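Local coordinates for protein AraC family transcriptional regulator (Vibrio cholerae, PDB 5SUX) that probably activates virulence gene transcription, including that of the toxin-coregulated pilus, by binding DNA through an AraC-type helix-turn-helix region, at residues V11-K16 against N78-V83. Sequence-based numbering, arbitrary orientation.
Sequences VYRMSK and NINVSV. With 70H ((3E)-4-(8-methylnaphthalen-1-yl)but-3-enoic acid), chain B.
Y12 turns its ring back beside its own backbone N (chi1 -54°), laying one face of the ring against the ligand 70H and an edge against V83. Ligand atom C06 sits over the ring centre, 3.7 Å from Y12 CD2, and V83 CG2 meets CE2 of Y12 in the ring plane at 3.7 Å. V81 divides its methyls: CG1 touches 70H C15 at 3.8 Å, while CG2, placed anti to the carbonyl carbon, packs on M14 SD at 3.7 Å. Y12, V81 and V83 thus wall one side of the ligand pocket in the cupin-like domain, and M14 packs behind V81. The antiparallel strands that carry them are laced by paired backbone bonds, Y12 with V81 and M14 with I79; the Y12 N to V81 O bond measures 2.8 Å. V11 CG1 meets N80 CB at 3.8 Å on the other sheet face. Just past strand 7-14 and before 79-86, S15 OG donates to N78 OD1 over 3.2 Å, tilted 26° from the amide carbonyl plane. The Y12 hydroxyl hydrogen-bonds Y266 of helix 263-269, linking this sheet to the C-terminal helices. Strand 7-14 edges the five-stranded sheet, strand 31-35 flanks 79-86 on its other side, and V131 of helix 121-131 packs against V11 and S82.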
loop_
_atom_site.group_PDB
_atom_site.type_symbol
_atom_site.label_atom_id
_atom_site.label_comp_id
_atom_site.label_asym_id
_atom_site.label_seq_id
_atom_site.Cartn_x
_atom_site.Cartn_y
_atom_site.Cartn_z
ATOM N N VAL A 11 -10.607 8.308 4.101
ATOM C CA VAL A 11 -11.273 8.942 2.970
ATOM C C VAL A 11 -10.653 10.315 2.762
ATOM O O VAL A 11 -10.566 11.109 3.705
ATOM C CB VAL A 11 -12.794 9.061 3.187
ATOM C CG1 VAL A 11 -13.441 9.801 2.024
ATOM C CG2 VAL A 11 -13.415 7.687 3.350
ATOM N N TYR A 12 -10.225 10.593 1.531
ATOM C CA TYR A 12 -9.555 11.838 1.181
ATOM C C TYR A 12 -10.367 12.584 0.132
ATOM O O TYR A 12 -11.011 11.965 -0.720
ATOM C CB TYR A 12 -8.145 11.570 0.647
ATOM C CG TYR A 12 -7.288 10.736 1.567
ATOM C CD1 TYR A 12 -6.574 11.324 2.603
ATOM C CD2 TYR A 12 -7.186 9.361 1.398
ATOM C CE1 TYR A 12 -5.785 10.568 3.446
ATOM C CE2 TYR A 12 -6.398 8.596 2.237
ATOM C CZ TYR A 12 -5.699 9.203 3.259
ATOM O OH TYR A 12 -4.912 8.445 4.098
ATOM N N ARG A 13 -10.327 13.913 0.187
ATOM C CA ARG A 13 -11.082 14.755 -0.731
ATOM C C ARG A 13 -10.191 15.258 -1.859
ATOM O O ARG A 13 -9.035 15.635 -1.637
ATOM C CB ARG A 13 -11.715 15.943 0.001
ATOM C CG ARG A 13 -12.567 16.846 -0.888
ATOM C CD ARG A 13 -13.804 17.352 -0.156
ATOM N NE ARG A 13 -13.581 18.639 0.497
ATOM C CZ ARG A 13 -13.703 18.835 1.807
ATOM N NH1 ARG A 13 -14.058 17.832 2.604
ATOM N NH2 ARG A 13 -13.479 20.034 2.329
ATOM N N MET A 14 -10.734 15.242 -3.074
ATOM C CA MET A 14 -10.093 15.805 -4.256
ATOM C C MET A 14 -11.022 16.856 -4.840
ATOM O O MET A 14 -12.184 16.559 -5.140
ATOM C CB MET A 14 -9.805 14.731 -5.306
ATOM C CG MET A 14 -8.714 13.755 -4.947
ATOM S SD MET A 14 -8.267 12.736 -6.363
ATOM C CE MET A 14 -7.214 13.871 -7.255
ATOM N N SER A 15 -10.520 18.075 -5.000
ATOM C CA SER A 15 -11.284 19.094 -5.696
ATOM C C SER A 15 -10.894 19.102 -7.173
ATOM O O SER A 15 -10.088 18.290 -7.635
ATOM C CB SER A 15 -11.080 20.461 -5.047
ATOM O OG SER A 15 -12.194 21.301 -5.294
ATOM N N LYS A 16 -11.477 20.038 -7.919
ATOM C CA LYS A 16 -11.298 20.113 -9.365
ATOM C C LYS A 16 -9.823 20.172 -9.741
ATOM O O LYS A 16 -9.086 21.047 -9.276
ATOM C CB LYS A 16 -12.038 21.339 -9.903
ATOM C CG LYS A 16 -13.092 21.868 -8.937
ATOM C CD LYS A 16 -14.078 22.799 -9.619
ATOM C CE LYS A 16 -13.370 23.943 -10.311
ATOM N NZ LYS A 16 -14.328 24.866 -10.976
ATOM N N ASN A 78 -16.691 17.521 -6.210
ATOM C CA ASN A 78 -15.650 17.009 -5.329
ATOM C C ASN A 78 -15.673 15.486 -5.295
ATOM O O ASN A 78 -16.735 14.864 -5.216
ATOM C CB ASN A 78 -15.821 17.570 -3.917
ATOM C CG ASN A 78 -15.460 19.039 -3.825
ATOM O OD1 ASN A 78 -14.757 19.573 -4.684
ATOM N ND2 ASN A 78 -15.933 19.700 -2.775
ATOM N N ILE A 79 -14.487 14.890 -5.358
ATOM C CA ILE A 79 -14.320 13.441 -5.378
ATOM C C ILE A 79 -13.761 12.994 -4.036
ATOM O O ILE A 79 -12.854 13.630 -3.485
ATOM C CB ILE A 79 -13.398 13.000 -6.533
ATOM C CG1 ILE A 79 -14.064 13.264 -7.884
ATOM C CG2 ILE A 79 -13.020 11.534 -6.399
ATOM C CD1 ILE A 79 -13.214 12.857 -9.069
ATOM N N ASN A 80 -14.310 11.906 -3.505
ATOM C CA ASN A 80 -13.787 11.265 -2.307
ATOM C C ASN A 80 -13.034 10.001 -2.699
ATOM O O ASN A 80 -13.585 9.130 -3.380
ATOM C CB ASN A 80 -14.910 10.926 -1.326
ATOM C CG ASN A 80 -15.494 12.155 -0.662
ATOM O OD1 ASN A 80 -14.774 13.096 -0.328
ATOM N ND2 ASN A 80 -16.807 12.154 -0.465
ATOM N N VAL A 81 -11.777 9.911 -2.277
ATOM C CA VAL A 81 -10.949 8.732 -2.505
ATOM C C VAL A 81 -10.914 7.929 -1.213
ATOM O O VAL A 81 -10.497 8.440 -0.167
ATOM C CB VAL A 81 -9.530 9.117 -2.954
ATOM C CG1 VAL A 81 -8.756 7.878 -3.377
ATOM C CG2 VAL A 81 -9.586 10.136 -4.082
ATOM N N SER A 82 -11.355 6.676 -1.282
ATOM C CA SER A 82 -11.361 5.779 -0.134
ATOM C C SER A 82 -10.170 4.839 -0.229
ATOM O O SER A 82 -9.940 4.236 -1.280
ATOM C CB SER A 82 -12.662 4.975 -0.077
ATOM O OG SER A 82 -13.788 5.830 0.019
ATOM N N VAL A 83 -9.415 4.716 0.860
ATOM C CA VAL A 83 -8.243 3.848 0.912
ATOM C C VAL A 83 -8.424 2.861 2.056
ATOM O O VAL A 83 -8.672 3.267 3.198
ATOM C CB VAL A 83 -6.941 4.652 1.089
ATOM C CG1 VAL A 83 -5.736 3.721 1.062
ATOM C CG2 VAL A 83 -6.819 5.718 0.011
HETATM C C10 70H B . -1.691 7.358 2.067
HETATM C C11 70H B . -0.759 6.432 2.820
HETATM C C12 70H B . -1.475 5.172 3.258
HETATM C C15 70H B . -5.025 8.615 -3.040
HETATM C C01 70H B . -2.630 5.324 -1.662
HETATM C C02 70H B . -3.441 6.553 -2.041
HETATM C C03 70H B . -3.538 7.786 -1.277
HETATM C C04 70H B . -4.330 8.781 -1.807
HETATM C C05 70H B . -4.506 10.035 -1.153
HETATM C C06 70H B . -3.873 10.295 0.047
HETATM C C07 70H B . -3.066 9.310 0.604
HETATM C C08 70H B . -2.879 8.075 -0.011
HETATM C C09 70H B . -1.956 7.145 0.761
HETATM O O13 70H B . -0.807 4.161 3.590
HETATM O O14 70H B . -2.734 5.133 3.297
HETATM C C16 70H B . -4.923 7.436 -3.753
HETATM C C17 70H B . -4.130 6.417 -3.244
#